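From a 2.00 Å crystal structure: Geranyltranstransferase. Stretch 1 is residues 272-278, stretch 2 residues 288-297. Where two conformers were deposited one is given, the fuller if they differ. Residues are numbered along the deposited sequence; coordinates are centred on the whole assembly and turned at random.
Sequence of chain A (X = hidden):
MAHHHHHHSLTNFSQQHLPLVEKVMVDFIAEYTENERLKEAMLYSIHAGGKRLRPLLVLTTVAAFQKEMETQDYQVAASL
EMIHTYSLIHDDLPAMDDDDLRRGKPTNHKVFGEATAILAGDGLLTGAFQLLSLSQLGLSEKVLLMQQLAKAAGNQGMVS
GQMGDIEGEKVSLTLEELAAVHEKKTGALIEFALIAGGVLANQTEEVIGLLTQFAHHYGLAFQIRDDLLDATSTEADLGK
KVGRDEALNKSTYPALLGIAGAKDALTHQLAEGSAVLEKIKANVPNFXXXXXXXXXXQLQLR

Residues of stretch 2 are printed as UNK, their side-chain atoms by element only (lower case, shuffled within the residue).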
# COMPACT_ATOMS: atom_id res chain seq x y z
N GLU A 272 -13.82 -29.88 7.88
CA GLU A 272 -14.46 -28.66 8.37
C GLU A 272 -14.78 -27.69 7.23
O GLU A 272 -15.86 -27.08 7.22
CB GLU A 272 -13.64 -28.01 9.48
CG GLU A 272 -13.72 -28.82 10.78
CD GLU A 272 -13.77 -27.97 12.03
OE1 GLU A 272 -14.13 -26.78 11.93
OE2 GLU A 272 -13.46 -28.50 13.11
N GLY A 273 -13.88 -27.60 6.26
CA GLY A 273 -14.15 -26.88 5.01
C GLY A 273 -15.40 -27.39 4.30
O GLY A 273 -16.28 -26.60 3.93
N SER A 274 -15.49 -28.72 4.13
CA SER A 274 -16.67 -29.38 3.52
C SER A 274 -17.94 -29.09 4.31
O SER A 274 -18.98 -28.73 3.72
CB SER A 274 -16.47 -30.90 3.42
OG SER A 274 -15.26 -31.24 2.79
N ALA A 275 -17.86 -29.24 5.63
CA ALA A 275 -19.00 -28.96 6.50
C ALA A 275 -19.46 -27.52 6.31
O ALA A 275 -20.67 -27.27 6.28
CB ALA A 275 -18.65 -29.24 7.96
N VAL A 276 -18.51 -26.60 6.14
CA VAL A 276 -18.85 -25.20 5.85
C VAL A 276 -19.56 -25.01 4.49
O VAL A 276 -20.55 -24.28 4.40
CB VAL A 276 -17.62 -24.25 6.01
CG1 VAL A 276 -17.92 -22.88 5.46
CG2 VAL A 276 -17.26 -24.11 7.48
N LEU A 277 -19.07 -25.69 3.45
CA LEU A 277 -19.69 -25.62 2.12
C LEU A 277 -21.10 -26.23 2.11
O LEU A 277 -22.01 -25.71 1.43
CB LEU A 277 -18.82 -26.32 1.06
CG LEU A 277 -17.46 -25.72 0.71
CD1 LEU A 277 -16.75 -26.62 -0.28
CD2 LEU A 277 -17.57 -24.29 0.15
N GLU A 278 -21.27 -27.32 2.86
CA GLU A 278 -22.59 -27.90 3.12
C GLU A 278 -23.55 -26.84 3.68
O GLU A 278 -24.65 -26.65 3.13
CB GLU A 278 -22.47 -29.09 4.07
CG GLU A 278 -23.80 -29.78 4.40
CD GLU A 278 -24.62 -30.09 3.16
OE1 GLU A 278 -25.71 -29.49 3.01
OE2 GLU A 278 -24.17 -30.92 2.33
N UNK A 288 -22.95 -23.70 -7.04
CA UNK A 288 -22.13 -24.80 -7.56
C UNK A 288 -21.01 -25.13 -6.58
O UNK A 288 -19.90 -24.59 -6.69
o UNK A 288 -22.54 -24.19 -9.90
c UNK A 288 -21.54 -24.46 -8.93
N UNK A 289 -21.30 -26.02 -5.63
CA UNK A 289 -20.36 -26.40 -4.55
C UNK A 289 -19.02 -26.97 -5.02
O UNK A 289 -18.00 -26.81 -4.32
c UNK A 289 -21.02 -27.39 -3.58
o UNK A 289 -21.55 -30.44 -3.07
c UNK A 289 -21.94 -28.41 -4.26
c UNK A 289 -22.37 -29.52 -3.32
o UNK A 289 -23.52 -29.48 -2.84
N UNK A 290 -19.03 -27.63 -6.18
CA UNK A 290 -17.85 -28.35 -6.70
C UNK A 290 -16.67 -27.44 -6.95
O UNK A 290 -15.53 -27.86 -6.79
c UNK A 290 -19.60 -29.55 -8.20
o UNK A 290 -19.94 -28.10 -10.08
c UNK A 290 -20.40 -28.52 -8.98
o UNK A 290 -21.49 -28.14 -8.51
c UNK A 290 -18.15 -29.12 -7.99
N UNK A 291 -16.93 -26.20 -7.36
CA UNK A 291 -15.87 -25.22 -7.55
C UNK A 291 -15.00 -25.07 -6.30
O UNK A 291 -13.78 -25.25 -6.36
c UNK A 291 -16.42 -23.88 -8.03
c UNK A 291 -16.75 -23.85 -9.48
c UNK A 291 -16.35 -23.88 -11.65
n UNK A 291 -17.66 -23.81 -11.47
n UNK A 291 -15.77 -23.90 -10.46
c UNK A 291 -17.93 -23.81 -10.13
N UNK A 292 -15.64 -24.81 -5.17
CA UNK A 292 -14.91 -24.70 -3.92
C UNK A 292 -14.52 -26.05 -3.30
O UNK A 292 -13.42 -26.16 -2.75
c UNK A 292 -15.72 -22.31 -3.31
c UNK A 292 -16.57 -21.54 -2.32
c UNK A 292 -15.66 -23.80 -2.94
c UNK A 292 -14.32 -21.73 -3.37
N UNK A 293 -15.38 -27.07 -3.43
CA UNK A 293 -15.05 -28.43 -2.96
C UNK A 293 -13.83 -29.05 -3.63
O UNK A 293 -13.05 -29.74 -2.96
c UNK A 293 -16.26 -29.37 -3.07
N UNK A 294 -13.68 -28.83 -4.94
CA UNK A 294 -12.53 -29.34 -5.70
C UNK A 294 -11.20 -28.75 -5.21
O UNK A 294 -10.18 -29.43 -5.17
o UNK A 294 -11.06 -30.52 -8.18
c UNK A 294 -12.70 -29.08 -7.20
n UNK A 294 -10.79 -28.31 -8.47
c UNK A 294 -11.44 -29.36 -7.99
N UNK A 295 -11.22 -27.47 -4.84
CA UNK A 295 -10.01 -26.83 -4.29
C UNK A 295 -9.59 -27.47 -2.97
O UNK A 295 -8.40 -27.66 -2.71
c UNK A 295 -10.27 -24.51 -5.45
c UNK A 295 -10.20 -25.31 -4.14
c UNK A 295 -10.61 -23.08 -5.15
c UNK A 295 -8.99 -24.59 -6.27
N UNK A 296 -10.58 -27.83 -2.15
CA UNK A 296 -10.37 -28.64 -0.95
C UNK A 296 -9.84 -30.05 -1.26
O UNK A 296 -8.88 -30.49 -0.63
c UNK A 296 -10.95 -26.97 1.46
c UNK A 296 -11.71 -28.27 1.27
c UNK A 296 -11.67 -28.74 -0.17
c UNK A 296 -13.17 -28.10 1.60
N UNK A 297 -10.46 -30.72 -2.23
CA UNK A 297 -10.01 -32.03 -2.74
C UNK A 297 -8.53 -32.03 -3.18
O UNK A 297 -7.81 -32.98 -2.88
o UNK A 297 -12.25 -32.65 -3.51
c UNK A 297 -10.42 -33.88 -4.48
c UNK A 297 -10.89 -32.53 -3.93

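Position 288 carries one carbon and then one oxygen, an unbranched hydroxymethyl group that stays clear of stretch 1 and is hydrogen-bonded elsewhere in the structure; it is Ser288. Position 289 has three carbons in a chain, the third bearing two oxygens, a carboxylate. Its CA-to-CB bond points toward stretch 1, yet the nearest approach is made by the backbone, with its O 4.2 Å from Leu277 CD1; this is Glu289. Position 290 repeats the same pattern of three carbons and two oxygens, but its CA-to-CB bond points away and it touches nothing on stretch 1: Glu290.

At position 291 one carbon leads to a five-membered ring of three carbons and two nitrogens, an imidazole whose end leads away from stretch 1. This is His291, and its NE2 is hydrogen-bonded elsewhere in the structure. Position 292 has four carbons forked at the second, and its CB lies 3.7 Å from Leu277 CD2. The fork at the second carbon identifies Leu292. A single carbon at position 293, 3.9 Å from Leu277 CD1, makes Ala293; Ala293 N also comes within 3.5 Å of Leu277 CD1.

Position 294 shows two carbons, the second carrying one oxygen and one nitrogen, and points away from stretch 1: Asn294. Position 295 again has four carbons forked at the second, but lies out of reach of stretch 1; it is Leu295. The same fork recurs at position 296, where one terminal methyl packs 3.6 Å from Gly273 C and 3.5 Å from Ser274 N. This is Leu296, the methyl is CD2, and its chi1 of -123° falls between the usual wells. Position 297 has one carbon bearing an oxygen and a second carbon, the beta-branched Thr297; its OG1 donates a hydrogen bond to Ala293 O at 3.1 Å, turning the hydroxyl back onto its own helix.

The two helices run nearly antiparallel, at 176°, with their axes 10.2 Å apart at closest approach. No hydrogen bond crosses between them, and the contact rests on apolar packing. Leu277 is the knob, its side chain seated among Glu289, Leu292, Ala293 and Leu296. Toward Gly273, Leu296 extends the contact: its CD2 lies against the backbone of Gly273 and Ser274. An ideal CB on Gly273 would lie 2.7 Å from Leu296 CD2, a clash, so the bare glycine gives that methyl its room.

Stretch 2 288-297: SEEHLANLLT
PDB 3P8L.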